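PDB 2ZWS: neutral ceramidase from Pseudomonas aeruginosa, which hydrolyses the N-acyl linkage of ceramides to give sphingosine and free fatty acid with the help of a zinc ion, and also catalyses the reverse synthesis. Local coordinates for residues 66-69 and 70-74; 76-79 and 80-84; 113-116 and 117-121; 130-133 and 134-138. All blocks are in the same frame, centred on the assembly; numbering follows the deposited sequence. Where two conformers were deposited one is given.

Interaction 1 (66-69 and 70-74); sequences IFQA and VHLKV. With FMT (formic acid), chain D.
Phe67, at the N-cap position of helix 68-81, offers its carbonyl oxygen to the first turn: His71 N donates to Phe67 O at 3.1 Å in a nearly straight bond (170°), while Val70 N gives the same oxygen a weak, bent one at 3.0 Å. One residue further on, Leu72 N bonds to Gln68 O at 2.9 Å. The side chains of these two residues also meet, crossing at a slant so that Gln68 CG lies 3.7 Å from Leu72 CD1 and Leu72 CG sits 3.3 Å from Gln68 O. Gln68 reaches this place because its CG is anti to the backbone N (chi1 -177°), which swings the chain to the side of its own carbonyl. At the end of the chain, NE2 is bonded to the carbonyl oxygen of Val392.

At the very start of the helix a formic acid molecule, probably from the crystallisation liquor, accepts a hydrogen bond from Gln68 N through its O1 at 2.8 Å. Its O2 lies 3.4 Å from Phe67 CD2, and O1 lies in the plane of that ring, at its edge. Tyr445 N and Ser106 OG also hydrogen-bond to it, and Phe105 meets the Phe67 ring edge-to-face. On the side facing helix 120-138, Val70 packs on Phe123 and Ile130. Gln68, Ser106 and Tyr445 are inferred to bind substrate, so the formic acid probably occupies part of that site. Its setting at a helix N-terminus, with a backbone N-H pointed at it, would be expected to suit an oxygen carrying negative charge.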
loop_
_atom_site.group_PDB
_atom_site.type_symbol
_atom_site.label_atom_id
_atom_site.label_comp_id
_atom_site.label_asym_id
_atom_site.label_seq_id
_atom_site.Cartn_x
_atom_site.Cartn_y
_atom_site.Cartn_z
ATOM N N ILE A 66 2.219 4.929 -3.381
ATOM C CA ILE A 66 1.263 5.872 -3.975
ATOM C C ILE A 66 2.019 6.833 -4.864
ATOM O O ILE A 66 2.748 7.727 -4.466
ATOM C CB ILE A 66 0.313 6.588 -2.995
ATOM C CG1 ILE A 66 1.132 7.329 -1.968
ATOM C CG2 ILE A 66 -0.671 5.591 -2.350
ATOM C CD1 ILE A 66 1.429 6.501 -0.856
ATOM N N PHE A 67 1.836 6.578 -6.134
ATOM C CA PHE A 67 2.600 7.305 -7.129
ATOM C C PHE A 67 2.090 8.727 -7.310
ATOM O O PHE A 67 0.905 9.006 -7.076
ATOM C CB PHE A 67 2.529 6.571 -8.460
ATOM C CG PHE A 67 3.251 5.233 -8.475
ATOM C CD1 PHE A 67 2.513 4.065 -8.688
ATOM C CD2 PHE A 67 4.636 5.144 -8.253
ATOM C CE1 PHE A 67 3.112 2.834 -8.743
ATOM C CE2 PHE A 67 5.284 3.878 -8.307
ATOM C CZ PHE A 67 4.500 2.722 -8.563
ATOM N N GLN A 68 2.972 9.615 -7.761
ATOM C CA GLN A 68 2.597 10.990 -8.022
ATOM C C GLN A 68 1.339 11.113 -8.901
ATOM O O GLN A 68 0.473 11.954 -8.633
ATOM C CB GLN A 68 3.767 11.754 -8.621
ATOM C CG GLN A 68 3.478 13.194 -8.848
ATOM C CD GLN A 68 4.750 14.008 -8.754
ATOM O OE1 GLN A 68 5.472 14.201 -9.759
ATOM N NE2 GLN A 68 5.086 14.426 -7.535
ATOM N N ALA A 69 1.226 10.275 -9.924
ATOM C CA ALA A 69 0.040 10.341 -10.799
ATOM C C ALA A 69 -1.312 10.157 -10.061
ATOM O O ALA A 69 -2.323 10.816 -10.372
ATOM C CB ALA A 69 0.187 9.310 -11.921
ATOM N N VAL A 70 -1.322 9.230 -9.102
ATOM C CA VAL A 70 -2.478 8.979 -8.255
ATOM C C VAL A 70 -2.717 10.201 -7.377
ATOM O O VAL A 70 -3.844 10.678 -7.296
ATOM C CB VAL A 70 -2.244 7.691 -7.426
ATOM C CG1 VAL A 70 -3.359 7.499 -6.379
ATOM C CG2 VAL A 70 -2.146 6.470 -8.374
ATOM N N HIS A 71 -1.681 10.679 -6.682
ATOM C CA HIS A 71 -1.821 11.856 -5.817
ATOM C C HIS A 71 -2.425 13.041 -6.570
ATOM O O HIS A 71 -3.411 13.646 -6.119
ATOM C CB HIS A 71 -0.432 12.184 -5.263
ATOM C CG HIS A 71 -0.388 13.396 -4.398
ATOM N ND1 HIS A 71 0.323 14.521 -4.755
ATOM C CD2 HIS A 71 -0.907 13.649 -3.167
ATOM C CE1 HIS A 71 0.219 15.426 -3.797
ATOM N NE2 HIS A 71 -0.518 14.920 -2.823
ATOM N N LEU A 72 -1.901 13.327 -7.749
ATOM C CA LEU A 72 -2.361 14.491 -8.521
ATOM C C LEU A 72 -3.823 14.354 -8.939
ATOM O O LEU A 72 -4.564 15.317 -8.877
ATOM C CB LEU A 72 -1.454 14.706 -9.754
ATOM C CG LEU A 72 -0.010 15.106 -9.422
ATOM C CD1 LEU A 72 0.871 15.123 -10.699
ATOM C CD2 LEU A 72 0.065 16.453 -8.691
ATOM N N LYS A 73 -4.218 13.158 -9.366
ATOM C CA LYS A 73 -5.574 12.948 -9.862
ATOM C C LYS A 73 -6.548 12.919 -8.702
ATOM O O LYS A 73 -7.642 13.460 -8.812
ATOM C CB LYS A 73 -5.672 11.676 -10.710
ATOM C CG LYS A 73 -7.054 11.455 -11.349
ATOM C CD LYS A 73 -7.408 12.540 -12.398
ATOM C CE LYS A 73 -8.454 12.031 -13.366
ATOM N NZ LYS A 73 -8.021 10.724 -13.962
ATOM N N VAL A 74 -6.153 12.290 -7.595
ATOM C CA VAL A 74 -7.022 12.306 -6.417
ATOM C C VAL A 74 -7.276 13.760 -5.976
ATOM O O VAL A 74 -8.415 14.149 -5.686
ATOM C CB VAL A 74 -6.441 11.449 -5.263
ATOM C CG1 VAL A 74 -7.124 11.770 -3.917
ATOM C CG2 VAL A 74 -6.558 9.943 -5.581
HETATM C C FMT D . 6.075 8.235 -8.788
HETATM O O1 FMT D . 5.618 8.809 -7.769
HETATM O O2 FMT D . 5.418 8.043 -9.835
#

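Interaction 2 (76-79 and 80-84); sequences ARLK and AKYPG
Tyr82, the first residue to leave helical geometry after helix 68-81, meets Leu78 one turn back. Its CB rests 3.5 Å from Leu78 O, the oxygen that accepts the hydrogen bond of Tyr82 N at 2.8 Å. With CG anti to the carbonyl carbon (chi1 -54°), the ring leaves beside the backbone N, and CD1 comes 4.0 Å from Leu78 O and makes a loose apolar contact with Leu78 CD2 at 4.4 Å. One face of the ring is covered by the neighbouring Lys81, whose CG stands 3.6 Å above the ring plane, displaced toward the rim. At the tip, the hydroxyl is hydrogen-bonded to Glu135 of helix 120-138, and the extended chain of Lys81 ends in a salt bridge with the same carboxylate.

Upstream the helical bonding is still regular, with Ala80 N held by Ala76 O at 2.9 Å and Lys81 N by Arg77 O. Pro83, with no N-H to give, cannot continue the bonding; its CA comes 3.5 Å from Lys79 O. Gly84 follows at positive phi. Lys79 turns the other way, toward a salt bridge with Glu88. Here the helix finishes at the protein surface and hands over to the loop leading to strand 91-95, as in the second half of a beta-alpha-beta crossover, the unit in which helix 68-81 connects the parallel strands 55-61 and 91-95.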
loop_
_atom_site.group_PDB
_atom_site.type_symbol
_atom_site.label_atom_id
_atom_site.label_comp_id
_atom_site.label_asym_id
_atom_site.label_seq_id
_atom_site.Cartn_x
_atom_site.Cartn_y
_atom_site.Cartn_z
ATOM N N ALA A 76 -7.170 16.540 -7.750
ATOM C CA ALA A 76 -8.051 17.201 -8.705
ATOM C C ALA A 76 -9.503 16.792 -8.491
ATOM O O ALA A 76 -10.400 17.640 -8.524
ATOM C CB ALA A 76 -7.609 16.880 -10.140
ATOM N N ARG A 77 -9.734 15.487 -8.292
ATOM C CA ARG A 77 -11.090 14.970 -8.075
ATOM C C ARG A 77 -11.710 15.548 -6.819
ATOM O O ARG A 77 -12.903 15.895 -6.807
ATOM C CB ARG A 77 -11.078 13.445 -7.956
ATOM C CG ARG A 77 -10.810 12.729 -9.266
ATOM C CD ARG A 77 -12.008 12.839 -10.214
ATOM N NE ARG A 77 -11.974 11.788 -11.225
ATOM C CZ ARG A 77 -11.151 11.762 -12.267
ATOM N NH1 ARG A 77 -10.262 12.732 -12.459
ATOM N NH2 ARG A 77 -11.211 10.754 -13.130
ATOM N N LEU A 78 -10.915 15.638 -5.759
ATOM C CA LEU A 78 -11.414 16.208 -4.499
ATOM C C LEU A 78 -11.785 17.678 -4.655
ATOM O O LEU A 78 -12.797 18.141 -4.102
ATOM C CB LEU A 78 -10.415 16.013 -3.354
ATOM C CG LEU A 78 -10.248 14.557 -2.896
ATOM C CD1 LEU A 78 -9.029 14.487 -1.980
ATOM C CD2 LEU A 78 -11.551 13.986 -2.258
ATOM N N LYS A 79 -10.969 18.406 -5.408
ATOM C CA LYS A 79 -11.203 19.839 -5.638
ATOM C C LYS A 79 -12.424 20.075 -6.503
ATOM O O LYS A 79 -13.138 21.071 -6.304
ATOM C CB LYS A 79 -9.974 20.493 -6.255
ATOM C CG LYS A 79 -8.792 20.612 -5.311
ATOM C CD LYS A 79 -7.557 21.101 -6.073
ATOM C CE LYS A 79 -6.307 21.056 -5.217
ATOM N NZ LYS A 79 -5.088 21.452 -6.001
ATOM N N ALA A 80 -12.677 19.167 -7.441
ATOM C CA ALA A 80 -13.845 19.247 -8.320
ATOM C C ALA A 80 -15.144 19.005 -7.558
ATOM O O ALA A 80 -16.145 19.680 -7.805
ATOM C CB ALA A 80 -13.723 18.250 -9.461
ATOM N N LYS A 81 -15.125 18.053 -6.627
ATOM C CA LYS A 81 -16.362 17.611 -6.001
ATOM C C LYS A 81 -16.633 18.339 -4.681
ATOM O O LYS A 81 -17.810 18.553 -4.307
ATOM C CB LYS A 81 -16.372 16.096 -5.836
ATOM C CG LYS A 81 -17.768 15.504 -5.693
ATOM C CD LYS A 81 -17.783 14.040 -6.044
ATOM C CE LYS A 81 -19.082 13.404 -5.585
ATOM N NZ LYS A 81 -19.092 11.937 -5.814
ATOM N N TYR A 82 -15.559 18.748 -4.007
ATOM C CA TYR A 82 -15.635 19.358 -2.667
ATOM C C TYR A 82 -14.815 20.640 -2.574
ATOM O O TYR A 82 -13.870 20.716 -1.800
ATOM C CB TYR A 82 -15.238 18.326 -1.581
ATOM C CG TYR A 82 -16.070 17.074 -1.720
ATOM C CD1 TYR A 82 -15.524 15.906 -2.264
ATOM C CD2 TYR A 82 -17.428 17.080 -1.389
ATOM C CE1 TYR A 82 -16.312 14.765 -2.445
ATOM C CE2 TYR A 82 -18.222 15.950 -1.561
ATOM C CZ TYR A 82 -17.660 14.798 -2.084
ATOM O OH TYR A 82 -18.449 13.684 -2.260
ATOM N N PRO A 83 -15.189 21.670 -3.372
ATOM C CA PRO A 83 -14.302 22.830 -3.469
ATOM C C PRO A 83 -14.123 23.526 -2.140
ATOM O O PRO A 83 -15.106 23.720 -1.413
ATOM C CB PRO A 83 -15.014 23.759 -4.469
ATOM C CG PRO A 83 -16.406 23.260 -4.567
ATOM C CD PRO A 83 -16.394 21.805 -4.216
ATOM N N GLY A 84 -12.883 23.889 -1.826
ATOM C CA GLY A 84 -12.576 24.591 -0.587
ATOM C C GLY A 84 -12.404 23.693 0.624
ATOM O O GLY A 84 -11.988 24.159 1.681
#

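Interaction 3 (113-116 and 117-121); sequences LSVL and GFQEK
Leu116, a non-glycine residue with positive phi (73°), turns the chain into Gly117 and is the C-prime residue of a Schellman motif. Its N bonds to Leu113 O at 3.2 Å, and Gly117 N reaches back to the carbonyl oxygen of Asn112, which closes off helix 109-112. Gly117 adopts an extended conformation at phi 123°, where the absence of a side chain spares a collision with Leu116 O.

Beyond the turn, Gln119 meets Val115. The two side chains slide past each other in opposite directions, Val115 CG1 lying 3.7 Å from Gln119 CG and 4.0 Å from Gly117 O. A bend at chi2 (-47°) curls the glutamine chain round instead of letting it run straight on, and its aliphatic part therefore does the touching. Gln119 is also the N-cap residue of helix 120-138, so the loop 113-119 links helix 109-112 to helix 120-138. Outside it, Leu116 and Phe118 form backbone hydrogen bonds with Phe508 and Met506 respectively, and Gln119 bonds likewise with Gly104. The bonds identified here join main-chain groups, while the valine–glutamine contact is apolar along its aliphatic part.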
loop_
_atom_site.group_PDB
_atom_site.type_symbol
_atom_site.label_atom_id
_atom_site.label_comp_id
_atom_site.label_asym_id
_atom_site.label_seq_id
_atom_site.Cartn_x
_atom_site.Cartn_y
_atom_site.Cartn_z
ATOM N N LEU A 113 8.052 -0.530 -15.682
ATOM C CA LEU A 113 8.856 -1.342 -16.603
ATOM C C LEU A 113 8.415 -2.799 -16.714
ATOM O O LEU A 113 8.167 -3.293 -17.826
ATOM C CB LEU A 113 10.323 -1.288 -16.179
ATOM C CG LEU A 113 11.145 -0.103 -16.645
ATOM C CD1 LEU A 113 12.562 -0.167 -16.037
ATOM C CD2 LEU A 113 11.209 -0.044 -18.180
ATOM N N SER A 114 8.325 -3.491 -15.575
ATOM C CA SER A 114 8.001 -4.937 -15.603
ATOM C C SER A 114 6.531 -5.208 -15.981
ATOM O O SER A 114 6.154 -6.337 -16.315
ATOM C CB SER A 114 8.290 -5.574 -14.251
ATOM O OG SER A 114 7.432 -4.994 -13.285
ATOM N N VAL A 115 5.701 -4.168 -15.878
ATOM C CA VAL A 115 4.261 -4.250 -16.169
ATOM C C VAL A 115 3.995 -3.982 -17.663
ATOM O O VAL A 115 2.845 -4.149 -18.143
ATOM C CB VAL A 115 3.475 -3.217 -15.315
ATOM C CG1 VAL A 115 1.990 -3.544 -15.314
ATOM C CG2 VAL A 115 3.999 -3.163 -13.843
ATOM N N LEU A 116 5.054 -3.562 -18.377
ATOM C CA LEU A 116 5.012 -3.217 -19.812
ATOM C C LEU A 116 4.284 -1.891 -20.068
ATOM O O LEU A 116 3.828 -1.639 -21.190
ATOM C CB LEU A 116 4.345 -4.321 -20.642
ATOM C CG LEU A 116 4.860 -5.752 -20.506
ATOM C CD1 LEU A 116 4.016 -6.716 -21.319
ATOM C CD2 LEU A 116 6.340 -5.807 -20.938
ATOM N N GLY A 117 4.190 -1.045 -19.039
ATOM C CA GLY A 117 3.660 0.305 -19.196
ATOM C C GLY A 117 2.471 0.595 -18.278
ATOM O O GLY A 117 2.228 -0.107 -17.291
ATOM N N PHE A 118 1.717 1.626 -18.654
ATOM C CA PHE A 118 0.625 2.164 -17.863
ATOM C C PHE A 118 -0.650 1.343 -18.051
ATOM O O PHE A 118 -1.052 1.065 -19.190
ATOM C CB PHE A 118 0.376 3.587 -18.350
ATOM C CG PHE A 118 -0.701 4.294 -17.615
ATOM C CD1 PHE A 118 -1.885 4.666 -18.262
ATOM C CD2 PHE A 118 -0.528 4.586 -16.273
ATOM C CE1 PHE A 118 -2.879 5.329 -17.569
ATOM C CE2 PHE A 118 -1.503 5.246 -15.574
ATOM C CZ PHE A 118 -2.691 5.616 -16.210
ATOM N N GLN A 119 -1.308 0.993 -16.946
ATOM C CA GLN A 119 -2.508 0.186 -16.991
ATOM C C GLN A 119 -3.671 1.060 -16.500
ATOM O O GLN A 119 -3.942 1.176 -15.300
ATOM C CB GLN A 119 -2.350 -1.082 -16.139
ATOM C CG GLN A 119 -1.107 -1.933 -16.491
ATOM C CD GLN A 119 -0.916 -2.178 -18.002
ATOM O OE1 GLN A 119 0.193 -1.958 -18.562
ATOM N NE2 GLN A 119 -1.966 -2.648 -18.661
ATOM N N GLU A 120 -4.358 1.679 -17.453
ATOM C CA GLU A 120 -5.353 2.689 -17.099
ATOM C C GLU A 120 -6.490 2.168 -16.203
ATOM O O GLU A 120 -6.934 2.893 -15.311
ATOM C CB GLU A 120 -5.877 3.403 -18.351
ATOM C CG GLU A 120 -6.822 4.575 -18.089
ATOM C CD GLU A 120 -6.943 5.486 -19.297
ATOM O OE1 GLU A 120 -6.698 6.710 -19.159
ATOM O OE2 GLU A 120 -7.262 4.965 -20.394
ATOM N N LYS A 121 -6.962 0.933 -16.399
ATOM C CA LYS A 121 -8.093 0.448 -15.606
ATOM C C LYS A 121 -7.718 0.304 -14.120
ATOM O O LYS A 121 -8.526 0.581 -13.220
ATOM C CB LYS A 121 -8.575 -0.907 -16.146
ATOM C CG LYS A 121 -9.978 -1.273 -15.696
ATOM C CD LYS A 121 -10.576 -2.399 -16.569
ATOM C CE LYS A 121 -12.053 -2.613 -16.244
ATOM N NZ LYS A 121 -12.918 -1.565 -16.879
#

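Interaction 4 (130-133 and 134-138); sequences IVRS and IERAQ
Ile130, Ser133 and Ile134 make up the close-packed side of this helical turn. Ser133 OG donates to Ile130 O at 2.7 Å, and Ile134 N reaches the same oxygen at 3.2 Å, so two donors grip one carbonyl and the buried hydroxyl is satisfied within its own helix. The serine manages this because its OG stands between the backbone N and the carbonyl carbon (chi1 74°), which turns it back along the helix. Ile130 CG2 and Ile134 CD1 add a looser touch at 4.3 Å, and Ala137 N continues the ladder to Ser133 O at 2.9 Å. On this face Ser133 lies on Ala42 and Ala44, and Ala137 on Ala44 and Val46, of strand 41-49, while Ile130 and Ile134 pack on strand 55-61 and on helix 68-81. Helix 120-138 thus covers the mixed sheet of the N-terminal part of the fold, side by side with helix 68-81, which links the parallel strands 55-61 and 91-95.

The remaining faces are partly exposed and carry the charges. Arg132 and Arg136 run alongside each other in the same direction, with Arg132 CD 3.7 Å above one face of the Arg136 guanidinium and the two guanidinium planes 68° apart. Both form salt bridges with Glu556, and they also reach the carbonyl oxygens of Asp13 and Lys11 respectively. Glu135 passes diagonally by Val131, its OE2 4.0 Å from Val131 CG1 and its CG 3.3 Å from Val131 O. The same OE2 is the partner of Lys81 and Tyr82.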
loop_
_atom_site.group_PDB
_atom_site.type_symbol
_atom_site.label_atom_id
_atom_site.label_comp_id
_atom_site.label_asym_id
_atom_site.label_seq_id
_atom_site.Cartn_x
_atom_site.Cartn_y
_atom_site.Cartn_z
ATOM N N ILE A 130 -9.805 5.642 -3.725
ATOM C CA ILE A 130 -9.270 6.568 -2.718
ATOM C C ILE A 130 -10.292 7.685 -2.486
ATOM O O ILE A 130 -10.652 8.032 -1.329
ATOM C CB ILE A 130 -7.907 7.153 -3.134
ATOM C CG1 ILE A 130 -6.842 6.050 -3.052
ATOM C CG2 ILE A 130 -7.523 8.366 -2.258
ATOM C CD1 ILE A 130 -5.445 6.393 -3.677
ATOM N N VAL A 131 -10.786 8.262 -3.579
ATOM C CA VAL A 131 -11.800 9.314 -3.430
ATOM C C VAL A 131 -13.054 8.767 -2.703
ATOM O O VAL A 131 -13.565 9.400 -1.788
ATOM C CB VAL A 131 -12.152 9.934 -4.806
ATOM C CG1 VAL A 131 -13.362 10.911 -4.683
ATOM C CG2 VAL A 131 -10.939 10.638 -5.403
ATOM N N ARG A 132 -13.505 7.570 -3.052
ATOM C CA ARG A 132 -14.701 6.995 -2.413
ATOM C C ARG A 132 -14.452 6.781 -0.918
ATOM O O ARG A 132 -15.323 6.981 -0.098
ATOM C CB ARG A 132 -15.030 5.673 -3.086
ATOM C CG ARG A 132 -16.395 5.091 -2.719
ATOM C CD ARG A 132 -16.662 3.719 -3.452
ATOM N NE ARG A 132 -16.101 3.707 -4.807
ATOM C CZ ARG A 132 -15.088 2.940 -5.233
ATOM N NH1 ARG A 132 -14.516 1.993 -4.447
ATOM N NH2 ARG A 132 -14.663 3.112 -6.484
ATOM N N SER A 133 -13.224 6.418 -0.540
ATOM C CA SER A 133 -12.940 6.187 0.907
ATOM C C SER A 133 -13.086 7.496 1.705
ATOM O O SER A 133 -13.600 7.499 2.842
ATOM C CB SER A 133 -11.567 5.525 1.116
ATOM O OG SER A 133 -10.524 6.440 0.906
ATOM N N ILE A 134 -12.678 8.615 1.097
ATOM C CA ILE A 134 -12.768 9.924 1.745
ATOM C C ILE A 134 -14.209 10.366 1.820
ATOM O O ILE A 134 -14.645 10.862 2.855
ATOM C CB ILE A 134 -11.887 10.958 1.002
ATOM C CG1 ILE A 134 -10.387 10.597 1.110
ATOM C CG2 ILE A 134 -12.052 12.395 1.562
ATOM C CD1 ILE A 134 -9.447 11.370 0.106
ATOM N N GLU A 135 -14.957 10.138 0.747
ATOM C CA GLU A 135 -16.390 10.441 0.728
ATOM C C GLU A 135 -17.121 9.684 1.829
ATOM O O GLU A 135 -17.995 10.246 2.526
ATOM C CB GLU A 135 -16.955 10.075 -0.633
ATOM C CG GLU A 135 -16.469 11.000 -1.702
ATOM C CD GLU A 135 -17.038 10.641 -3.068
ATOM O OE1 GLU A 135 -17.314 9.448 -3.326
ATOM O OE2 GLU A 135 -17.192 11.560 -3.886
ATOM N N ARG A 136 -16.775 8.404 1.991
ATOM C CA ARG A 136 -17.394 7.596 3.025
ATOM C C ARG A 136 -17.010 8.082 4.411
ATOM O O ARG A 136 -17.861 8.175 5.288
ATOM C CB ARG A 136 -17.074 6.113 2.864
ATOM C CG ARG A 136 -17.690 5.562 1.608
ATOM C CD ARG A 136 -17.241 4.147 1.305
ATOM N NE ARG A 136 -18.129 3.541 0.304
ATOM C CZ ARG A 136 -17.988 2.303 -0.171
ATOM N NH1 ARG A 136 -16.979 1.538 0.230
ATOM N NH2 ARG A 136 -18.856 1.832 -1.068
ATOM N N ALA A 137 -15.733 8.395 4.604
ATOM C CA ALA A 137 -15.264 8.899 5.877
ATOM C C ALA A 137 -15.931 10.209 6.268
ATOM O O ALA A 137 -16.386 10.348 7.397
ATOM C CB ALA A 137 -13.743 9.028 5.893
ATOM N N GLN A 138 -15.985 11.166 5.348
ATOM C CA GLN A 138 -16.563 12.455 5.685
ATOM C C GLN A 138 -18.070 12.388 5.932
ATOM O O GLN A 138 -18.598 13.252 6.634
ATOM C CB GLN A 138 -16.230 13.488 4.629
ATOM C CG GLN A 138 -16.975 13.271 3.327
ATOM C CD GLN A 138 -16.540 14.212 2.229
ATOM O OE1 GLN A 138 -17.186 14.293 1.179
ATOM N NE2 GLN A 138 -15.450 14.933 2.460
#

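In the fold
Interactions 1 and 2 sit at opposite ends of helix 68-81, and interactions 3 and 4 relate in the same way to helix 120-138. Interaction 1 is buried, its helix start turned to the presumed substrate site; interaction 2 is a surface contact with charged side chains. Interaction 3 is buried too, but is a loop held by main-chain bonds, whereas interaction 4, partly buried, splits into a largely apolar face that also holds Ser133, and a charged one. The two helices meet where Val70 and Val74 pack on Ile130 in the interior. Nearer the surface the join mixes Leu78 against Ile134 with the Lys81 and Tyr82 bonds to Glu135. Interaction 3 touches none of the others.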